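Local coordinates for malonyl CoA-acyl carrier protein transacylase (Burkholderia pseudomallei 1710b, PDB 3EZO), which probably transfers the malonyl group from malonyl-CoA to holo-acyl carrier protein, releasing CoA, a step that supplies fatty acid synthesis, at residues 11-15 / 80-84; 152-156 / 188-192; 159-163 / 175-181; 276-282 / 298-304. All coordinates share one frame. Numbering follows the deposited sequence.

Contact 1. Residues 11-15 / 80-84; sequences FAFVF and YRAWQ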
# COMPACT_ATOMS: atom_id res chain seq x y z
N PHE A 11 -13.31 15.02 -3.16
CA PHE A 11 -13.03 13.71 -2.63
C PHE A 11 -11.60 13.26 -2.89
O PHE A 11 -10.92 13.77 -3.76
CB PHE A 11 -14.05 12.67 -3.12
CG PHE A 11 -14.02 12.41 -4.58
CD1 PHE A 11 -13.35 11.30 -5.10
CD2 PHE A 11 -14.67 13.26 -5.47
CE1 PHE A 11 -13.34 11.05 -6.48
CE2 PHE A 11 -14.66 13.00 -6.85
CZ PHE A 11 -13.98 11.90 -7.34
N ALA A 12 -11.18 12.30 -2.06
CA ALA A 12 -9.92 11.61 -2.16
C ALA A 12 -10.14 10.15 -2.55
O ALA A 12 -11.12 9.53 -2.16
CB ALA A 12 -9.20 11.66 -0.81
N PHE A 13 -9.19 9.63 -3.31
CA PHE A 13 -9.07 8.21 -3.52
C PHE A 13 -7.83 7.71 -2.77
O PHE A 13 -6.73 8.29 -2.90
CB PHE A 13 -8.96 7.91 -5.02
CG PHE A 13 -10.29 7.64 -5.70
CD1 PHE A 13 -11.47 8.21 -5.25
CD2 PHE A 13 -10.35 6.85 -6.82
CE1 PHE A 13 -12.70 7.95 -5.91
CE2 PHE A 13 -11.58 6.59 -7.48
CZ PHE A 13 -12.73 7.13 -7.02
N VAL A 14 -8.00 6.63 -2.00
CA VAL A 14 -6.88 5.92 -1.40
C VAL A 14 -6.79 4.50 -1.97
O VAL A 14 -7.82 3.83 -2.13
CB VAL A 14 -6.96 5.94 0.17
CG1 VAL A 14 -6.92 7.40 0.66
CG2 VAL A 14 -8.21 5.21 0.73
N PHE A 15 -5.57 4.06 -2.29
CA PHE A 15 -5.33 2.79 -3.01
C PHE A 15 -4.61 1.77 -2.09
O PHE A 15 -3.61 2.08 -1.45
CB PHE A 15 -4.51 3.03 -4.26
CG PHE A 15 -5.18 3.92 -5.27
CD1 PHE A 15 -5.98 3.39 -6.28
CD2 PHE A 15 -5.03 5.29 -5.22
CE1 PHE A 15 -6.62 4.21 -7.20
CE2 PHE A 15 -5.66 6.12 -6.15
CZ PHE A 15 -6.43 5.59 -7.14
N TYR A 80 -9.96 1.94 -10.80
CA TYR A 80 -9.87 3.37 -11.11
C TYR A 80 -10.32 3.63 -12.53
O TYR A 80 -11.07 4.57 -12.77
CB TYR A 80 -8.46 3.95 -10.86
CG TYR A 80 -8.42 5.47 -11.01
CD1 TYR A 80 -8.96 6.27 -10.04
CD2 TYR A 80 -7.90 6.08 -12.15
CE1 TYR A 80 -8.96 7.65 -10.15
CE2 TYR A 80 -7.89 7.47 -12.28
CZ TYR A 80 -8.44 8.24 -11.28
OH TYR A 80 -8.46 9.61 -11.36
N ARG A 81 -9.83 2.82 -13.48
CA ARG A 81 -10.23 2.94 -14.86
C ARG A 81 -11.77 2.70 -15.03
O ARG A 81 -12.41 3.37 -15.81
CB ARG A 81 -9.39 2.02 -15.77
CG ARG A 81 -8.01 2.56 -16.16
CD ARG A 81 -7.24 1.60 -17.02
NE ARG A 81 -6.03 2.14 -17.64
CZ ARG A 81 -5.12 1.38 -18.25
NH1 ARG A 81 -5.25 0.07 -18.27
NH2 ARG A 81 -4.04 1.90 -18.81
N ALA A 82 -12.36 1.77 -14.27
CA ALA A 82 -13.84 1.54 -14.29
C ALA A 82 -14.60 2.76 -13.77
O ALA A 82 -15.69 3.11 -14.26
CB ALA A 82 -14.19 0.34 -13.45
N TRP A 83 -14.05 3.37 -12.73
CA TRP A 83 -14.62 4.60 -12.19
C TRP A 83 -14.70 5.66 -13.31
O TRP A 83 -15.74 6.26 -13.51
CB TRP A 83 -13.82 5.08 -10.98
CG TRP A 83 -14.15 6.45 -10.47
CD1 TRP A 83 -13.52 7.59 -10.79
CD2 TRP A 83 -15.16 6.79 -9.53
NE1 TRP A 83 -14.06 8.64 -10.10
CE2 TRP A 83 -15.08 8.18 -9.32
CE3 TRP A 83 -16.15 6.07 -8.86
CZ2 TRP A 83 -15.93 8.85 -8.46
CZ3 TRP A 83 -16.99 6.73 -8.01
CH2 TRP A 83 -16.87 8.13 -7.81
N GLN A 84 -13.62 5.84 -14.05
CA GLN A 84 -13.58 6.80 -15.16
C GLN A 84 -14.56 6.47 -16.30
O GLN A 84 -15.24 7.39 -16.78
CB GLN A 84 -12.18 6.91 -15.77
CG GLN A 84 -11.13 7.56 -14.86
CD GLN A 84 -9.74 7.45 -15.45
OE1 GLN A 84 -9.24 6.35 -15.64
NE2 GLN A 84 -9.11 8.59 -15.75
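Start at F11, on strand 11-15. Its CB points toward helix 65-85, and F11 CZ comes to 3.8 Å from W83 CZ2; the two rings meet obliquely. A12 turns to the other side of the sheet, as alternation in a strand requires, so the next residue to meet the helix is F13, which buries the most surface here. Its ring edge is directed at the face of the W83 indole, an edge-to-face pair with F13 CZ 3.5 Å from W83 CE2, while on its Y80 side F13 CD2 lies 3.6 Å from Y80 CD1. V14, like A12, is out of reach of the helix segment. F15 closes the row with an offset edge-to-face contact on the Y80 ring, F15 CZ to Y80 CD1 being 3.9 Å. Three alternate strand residues thus meet two helix residues one turn apart, in an aromatic cluster that packs a helix against the parallel sheet of the acyltransferase domain, with strand and helix running at 150°. F15 also touches helix 99-107, which follows S98, the predicted active-site serine. W83 NE1 is hydrogen-bonded to A89 O, outside the cluster. With the axes 12.3 Å apart, large rings fill the gap, and the cohesion between these segments is apolar and aromatic.

Contact 2. Residues 152-156 / 188-192; sequences VCAEA and IAKEK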
# COMPACT_ATOMS: atom_id res chain seq x y z
N VAL A 152 8.29 0.54 23.15
CA VAL A 152 8.43 -0.91 23.09
C VAL A 152 9.58 -1.36 22.19
O VAL A 152 10.43 -2.16 22.60
CB VAL A 152 7.14 -1.61 22.64
CG1 VAL A 152 7.42 -3.14 22.28
CG2 VAL A 152 6.05 -1.40 23.70
N CYS A 153 9.65 -0.79 20.99
CA CYS A 153 10.72 -1.12 20.03
C CYS A 153 12.09 -0.66 20.50
O CYS A 153 13.07 -1.39 20.36
CB CYS A 153 10.40 -0.53 18.67
SG CYS A 153 8.97 -1.35 17.84
N ALA A 154 12.16 0.52 21.10
CA ALA A 154 13.42 1.05 21.59
C ALA A 154 13.96 0.13 22.70
O ALA A 154 15.11 -0.27 22.70
CB ALA A 154 13.24 2.54 22.05
N GLU A 155 13.07 -0.32 23.57
CA GLU A 155 13.42 -1.27 24.60
C GLU A 155 13.81 -2.68 24.07
O GLU A 155 14.84 -3.24 24.48
CB GLU A 155 12.22 -1.34 25.56
CG GLU A 155 12.47 -2.12 26.82
CD GLU A 155 11.27 -2.07 27.73
OE1 GLU A 155 10.39 -1.14 27.56
OE2 GLU A 155 11.23 -2.97 28.60
N ALA A 156 12.98 -3.22 23.17
CA ALA A 156 13.23 -4.51 22.53
C ALA A 156 14.55 -4.56 21.73
O ALA A 156 15.15 -5.64 21.51
CB ALA A 156 12.03 -4.87 21.63
N ILE A 188 7.22 -7.52 25.31
CA ILE A 188 7.12 -6.21 26.00
C ILE A 188 5.72 -5.59 25.79
O ILE A 188 5.09 -5.10 26.75
CB ILE A 188 8.24 -5.23 25.56
CG1 ILE A 188 9.62 -5.79 25.93
CG2 ILE A 188 8.06 -3.87 26.21
CD1 ILE A 188 10.76 -4.91 25.55
N ALA A 189 5.23 -5.64 24.54
CA ALA A 189 3.96 -5.02 24.19
C ALA A 189 2.83 -5.60 25.03
O ALA A 189 2.00 -4.85 25.58
CB ALA A 189 3.66 -5.18 22.74
N LYS A 190 2.81 -6.92 25.11
CA LYS A 190 1.84 -7.64 25.98
C LYS A 190 1.96 -7.20 27.43
O LYS A 190 0.94 -6.89 28.05
CB LYS A 190 1.99 -9.15 25.86
CG LYS A 190 1.48 -9.72 24.55
CD LYS A 190 2.09 -11.08 24.23
CE LYS A 190 1.48 -11.70 22.92
NZ LYS A 190 2.33 -12.70 22.17
N GLU A 191 3.18 -7.11 27.94
CA GLU A 191 3.38 -6.66 29.33
C GLU A 191 2.78 -5.28 29.55
O GLU A 191 2.26 -5.01 30.63
CB GLU A 191 4.87 -6.59 29.71
CG GLU A 191 5.63 -7.91 29.70
CD GLU A 191 7.17 -7.73 29.51
OE1 GLU A 191 7.68 -6.57 29.48
OE2 GLU A 191 7.89 -8.75 29.41
N LYS A 192 2.90 -4.41 28.55
CA LYS A 192 2.42 -3.01 28.63
C LYS A 192 0.91 -2.90 28.36
O LYS A 192 0.34 -1.80 28.38
CB LYS A 192 3.18 -2.12 27.64
CG LYS A 192 4.61 -1.76 28.08
CD LYS A 192 5.25 -0.72 27.17
CE LYS A 192 6.37 0.05 27.89
NZ LYS A 192 7.35 -0.88 28.56
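One charged pair joins helix 146-156 to K192, just past the end of helix 179-191: K192 NZ donates to E155 OE1 at 3.2 Å, a hydrogen bond within a salt bridge, at the exposed margin of the contact. Both side chains reach it largely extended, and their methylene groups do apolar work on the way. E155 CG rests 3.5 Å from I188 CD1, and K192 CD lies 3.6 Å from V152 CG2. Two backbone amides are served locally: A156 N bonds V152 O at 2.8 Å, and K192 N bonds I188 O at 2.9 Å, with a weak second acceptor in A189 O at 3.1 Å, as helix 179-191 runs out. Helices 146-156 and 179-191 pack side by side in the smaller part of the acyltransferase fold, which also holds the four-stranded antiparallel sheet; C153 and A156 touch strand 162-169 of it. V152 and I188 bury the most surface between the segments, with V152 CG1 4.0 Å from I188 CB and 4.3 Å from A189 CB. Small A156 lets the isoleucine in, its CB 4.1 Å from I188 CD1. Further out, C153 O accepts from S157 OG, A156 O is hydrogen-bonded to T159 OG1, and K190 NZ is hydrogen-bonded to A197 O.

Contact 3. Residues 159-163 / 175-181; sequences TGVVE and IAGTKAG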
# COMPACT_ATOMS: atom_id res chain seq x y z
N THR A 159 17.86 -6.64 21.90
CA THR A 159 17.95 -8.02 21.40
C THR A 159 18.11 -8.11 19.90
O THR A 159 18.40 -9.18 19.38
CB THR A 159 16.75 -8.89 21.81
OG1 THR A 159 15.55 -8.44 21.12
CG2 THR A 159 16.55 -8.83 23.28
N GLY A 160 17.99 -6.98 19.21
CA GLY A 160 18.07 -6.92 17.76
C GLY A 160 17.22 -5.74 17.30
O GLY A 160 16.23 -5.38 17.94
N VAL A 161 17.58 -5.14 16.17
CA VAL A 161 16.86 -3.98 15.60
C VAL A 161 15.40 -4.32 15.40
O VAL A 161 15.07 -5.40 14.92
CB VAL A 161 17.51 -3.53 14.27
CG1 VAL A 161 16.67 -2.54 13.52
CG2 VAL A 161 18.90 -2.96 14.57
N VAL A 162 14.53 -3.41 15.82
CA VAL A 162 13.08 -3.51 15.61
C VAL A 162 12.52 -2.13 15.69
O VAL A 162 12.93 -1.31 16.55
CB VAL A 162 12.40 -4.51 16.63
CG1 VAL A 162 12.74 -4.16 18.10
CG2 VAL A 162 10.92 -4.60 16.40
N GLU A 163 11.58 -1.85 14.79
CA GLU A 163 11.07 -0.48 14.59
C GLU A 163 9.58 -0.49 14.32
O GLU A 163 9.06 -1.47 13.83
CB GLU A 163 11.76 0.18 13.37
CG GLU A 163 13.26 0.42 13.56
CD GLU A 163 14.02 0.61 12.24
OE1 GLU A 163 13.41 0.42 11.13
OE2 GLU A 163 15.23 0.94 12.31
N ILE A 175 5.13 -3.42 13.35
CA ILE A 175 6.58 -3.28 13.58
C ILE A 175 7.33 -4.27 12.70
O ILE A 175 6.75 -5.22 12.20
CB ILE A 175 6.92 -3.52 15.08
CG1 ILE A 175 6.67 -4.98 15.50
CG2 ILE A 175 6.05 -2.57 15.95
CD1 ILE A 175 7.21 -5.38 16.96
N ALA A 176 8.62 -4.02 12.54
CA ALA A 176 9.46 -4.79 11.64
C ALA A 176 10.91 -4.69 12.09
O ALA A 176 11.32 -3.68 12.64
CB ALA A 176 9.31 -4.31 10.20
N GLY A 177 11.67 -5.74 11.82
CA GLY A 177 13.13 -5.80 12.16
C GLY A 177 13.61 -7.23 12.25
O GLY A 177 13.08 -8.11 11.55
N THR A 178 14.57 -7.48 13.13
CA THR A 178 15.12 -8.81 13.31
C THR A 178 14.10 -9.72 13.96
O THR A 178 13.19 -9.26 14.72
CB THR A 178 16.40 -8.83 14.21
OG1 THR A 178 16.05 -8.40 15.53
CG2 THR A 178 17.51 -7.96 13.62
N LYS A 179 14.24 -11.02 13.68
CA LYS A 179 13.37 -12.03 14.33
C LYS A 179 13.37 -11.86 15.85
O LYS A 179 12.32 -11.76 16.46
CB LYS A 179 13.76 -13.48 13.92
N ALA A 180 14.55 -11.76 16.46
CA ALA A 180 14.65 -11.57 17.93
C ALA A 180 13.99 -10.29 18.44
O ALA A 180 13.30 -10.30 19.49
CB ALA A 180 16.13 -11.63 18.40
N GLY A 181 14.23 -9.17 17.75
CA GLY A 181 13.65 -7.89 18.13
C GLY A 181 12.13 -7.93 18.11
O GLY A 181 11.46 -7.42 19.03
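The backbones run antiparallel at the open end of a beta hairpin, strands 162-169 and 172-176, where the chain enters and leaves. E163 and A176 form a hydrogen-bonded pair, E163 N to A176 O at 2.8 Å and A176 N to E163 O at 2.9 Å. V162 faces G177 as a non-hydrogen-bonded pair with CA atoms only 4.1 Å apart; a CB on G177 would collide with V161 O and V162 CA. At G177 the chain turns a corner toward helix 179-191, yet T178 N still reaches V161 O at 2.8 Å. G160 and G181 also approach closely, CA to CA 4.5 Å, and at either a CB would clash with the facing segment.

Among the side chains, V162 CG2 packs 3.8 Å from I175 CD1, on the side covered by helices 146-156 and 179-191. E163 and A176 share the other face; there E163 OE2 is hydrogen-bonded to S209 OG, and the A176 side chain is about 6 Å from that of H207, predicted to be catalytic, so this face lies beside the probable active site. T178 is the N-cap of helix 179-191: its OG1 donates to V161 O at 3.2 Å and accepts from G181 N at 3.0 Å.

Contact 4. Residues 276-282 / 298-304; sequences THVIECG and LVGASVF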
# COMPACT_ATOMS: atom_id res chain seq x y z
N THR A 276 -13.76 15.67 2.80
CA THR A 276 -14.58 14.95 3.75
C THR A 276 -14.97 13.57 3.22
O THR A 276 -15.35 12.70 3.98
CB THR A 276 -15.87 15.75 4.04
OG1 THR A 276 -16.52 16.03 2.79
CG2 THR A 276 -15.50 17.10 4.72
N HIS A 277 -14.83 13.36 1.91
CA HIS A 277 -15.11 12.05 1.31
C HIS A 277 -13.85 11.31 0.86
O HIS A 277 -13.11 11.77 -0.02
CB HIS A 277 -16.06 12.21 0.11
CG HIS A 277 -17.36 12.88 0.47
ND1 HIS A 277 -18.08 13.66 -0.41
CD2 HIS A 277 -18.03 12.93 1.64
CE1 HIS A 277 -19.16 14.11 0.18
NE2 HIS A 277 -19.16 13.69 1.43
N VAL A 278 -13.64 10.14 1.44
CA VAL A 278 -12.47 9.33 1.16
C VAL A 278 -12.92 7.94 0.67
O VAL A 278 -13.54 7.14 1.41
CB VAL A 278 -11.56 9.26 2.37
CG1 VAL A 278 -10.36 8.40 2.08
CG2 VAL A 278 -11.16 10.75 2.82
N ILE A 279 -12.62 7.68 -0.60
CA ILE A 279 -13.10 6.47 -1.28
C ILE A 279 -11.91 5.57 -1.47
O ILE A 279 -10.88 5.97 -2.01
CB ILE A 279 -13.73 6.83 -2.62
CG1 ILE A 279 -15.00 7.66 -2.38
CG2 ILE A 279 -14.05 5.56 -3.46
CD1 ILE A 279 -15.47 8.30 -3.65
N GLU A 280 -12.01 4.36 -0.93
CA GLU A 280 -11.00 3.33 -1.16
C GLU A 280 -11.23 2.78 -2.54
O GLU A 280 -12.34 2.32 -2.86
CB GLU A 280 -11.04 2.21 -0.13
CG GLU A 280 -10.12 1.03 -0.55
CD GLU A 280 -9.85 0.05 0.56
OE1 GLU A 280 -10.77 -0.21 1.36
OE2 GLU A 280 -8.71 -0.52 0.59
N CYS A 281 -10.21 2.84 -3.38
CA CYS A 281 -10.35 2.36 -4.75
C CYS A 281 -9.59 1.05 -4.92
O CYS A 281 -8.36 1.03 -5.00
CB CYS A 281 -9.89 3.40 -5.77
SG CYS A 281 -10.10 2.92 -7.52
N GLY A 282 -10.34 -0.04 -4.97
CA GLY A 282 -9.76 -1.36 -5.12
C GLY A 282 -10.34 -2.38 -4.16
O GLY A 282 -11.17 -2.07 -3.32
N LEU A 298 -15.05 11.63 8.49
CA LEU A 298 -14.84 11.38 7.07
C LEU A 298 -15.96 10.46 6.62
O LEU A 298 -16.48 9.70 7.42
CB LEU A 298 -13.45 10.75 6.79
CG LEU A 298 -12.26 11.62 7.17
CD1 LEU A 298 -10.96 10.88 6.90
CD2 LEU A 298 -12.35 12.95 6.41
N VAL A 299 -16.35 10.57 5.35
CA VAL A 299 -17.39 9.73 4.80
C VAL A 299 -16.78 8.80 3.78
O VAL A 299 -16.25 9.22 2.76
CB VAL A 299 -18.51 10.55 4.13
CG1 VAL A 299 -19.51 9.60 3.43
CG2 VAL A 299 -19.22 11.46 5.19
N GLY A 300 -16.90 7.51 4.05
CA GLY A 300 -16.21 6.49 3.24
C GLY A 300 -17.07 5.87 2.17
O GLY A 300 -18.27 5.80 2.31
N ALA A 301 -16.45 5.46 1.08
CA ALA A 301 -17.09 4.50 0.16
C ALA A 301 -15.99 3.62 -0.41
O ALA A 301 -14.80 3.74 -0.03
CB ALA A 301 -17.86 5.21 -0.95
N SER A 302 -16.36 2.71 -1.30
CA SER A 302 -15.34 1.88 -1.93
C SER A 302 -15.74 1.52 -3.31
O SER A 302 -16.94 1.41 -3.62
CB SER A 302 -15.07 0.65 -1.13
OG SER A 302 -14.92 1.00 0.23
N VAL A 303 -14.74 1.41 -4.17
CA VAL A 303 -14.95 0.93 -5.52
C VAL A 303 -14.20 -0.38 -5.68
O VAL A 303 -12.96 -0.39 -5.79
CB VAL A 303 -14.47 1.95 -6.52
CG1 VAL A 303 -14.72 1.45 -7.94
CG2 VAL A 303 -15.15 3.32 -6.22
N PHE A 304 -14.96 -1.48 -5.68
CA PHE A 304 -14.39 -2.82 -5.89
C PHE A 304 -15.25 -3.75 -6.78
O PHE A 304 -14.86 -4.88 -7.09
CB PHE A 304 -14.12 -3.49 -4.54
CG PHE A 304 -15.33 -3.64 -3.70
CD1 PHE A 304 -16.19 -4.72 -3.88
CD2 PHE A 304 -15.62 -2.71 -2.72
CE1 PHE A 304 -17.34 -4.87 -3.12
CE2 PHE A 304 -16.77 -2.85 -1.94
CZ PHE A 304 -17.63 -3.95 -2.15
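V303 and V299 bury the most surface here, with V278 next, and together they mark out the parallel pairing of strands 277-281 and 299-303. V303, near the C-terminal end, shares a face with I279 and C281; its CG2 sits 3.7 Å from I279 CG2, and helix 306-314 covers it with L309 and A312. Its backbone works in both directions: V303 N donates to E280 O at 2.9 Å, and V303 O accepts from G282 N at 2.8 Å. V299 does the same at the other end, V299 N to T276 O at 2.7 Å and V299 O from V278 N at 3.1 Å, while V299 CB packs 3.5 Å from H277 CD2 on the same face as V303. V278 points to the opposite face, where V278 CG2 meets L298 CD1 at 4.1 Å beneath helices 263-272 and 286-294; V278 O takes a weak bond from A301 N at 3.4 Å. Between them E280 N bonds A301 O at 3.0 Å. Helix 286-294 joins the two strands, making a beta-alpha-beta crossover at the edge of the parallel sheet, and the E280 carboxylate accepts from L287 N and A288 N at the start of that helix. Six staggered backbone bonds, one of them weak, set the register, and apolar side chains on both faces let helices cover this edge of the sheet, so hydrogen bonding holds the strands together while hydrophobic contact seats them in the domain.

Overall arrangement
Contacts 1 and 4 sit together, centres about 8 Å apart, because strands 11-15 and 277-281 are neighbours in the five-stranded parallel sheet: A12 pairs with H277 and I279. The chain's start is thus built in beside its late strands. Contacts 2 and 3 form a second group, centres about 11 Å apart, sharing helix 179-191; contact 3 falls between the two segments of contact 2 in sequence, and C153 packs on V162 and I175. Along the chain the order is contact 1, this pair, then contact 4. Contact centres in one group lie about 34 to 39 Å from those in the other. The predicted catalytic residues S98, after parallel strand 93-96, and H207, near A176, draw on both parts, consistent with an active site between them.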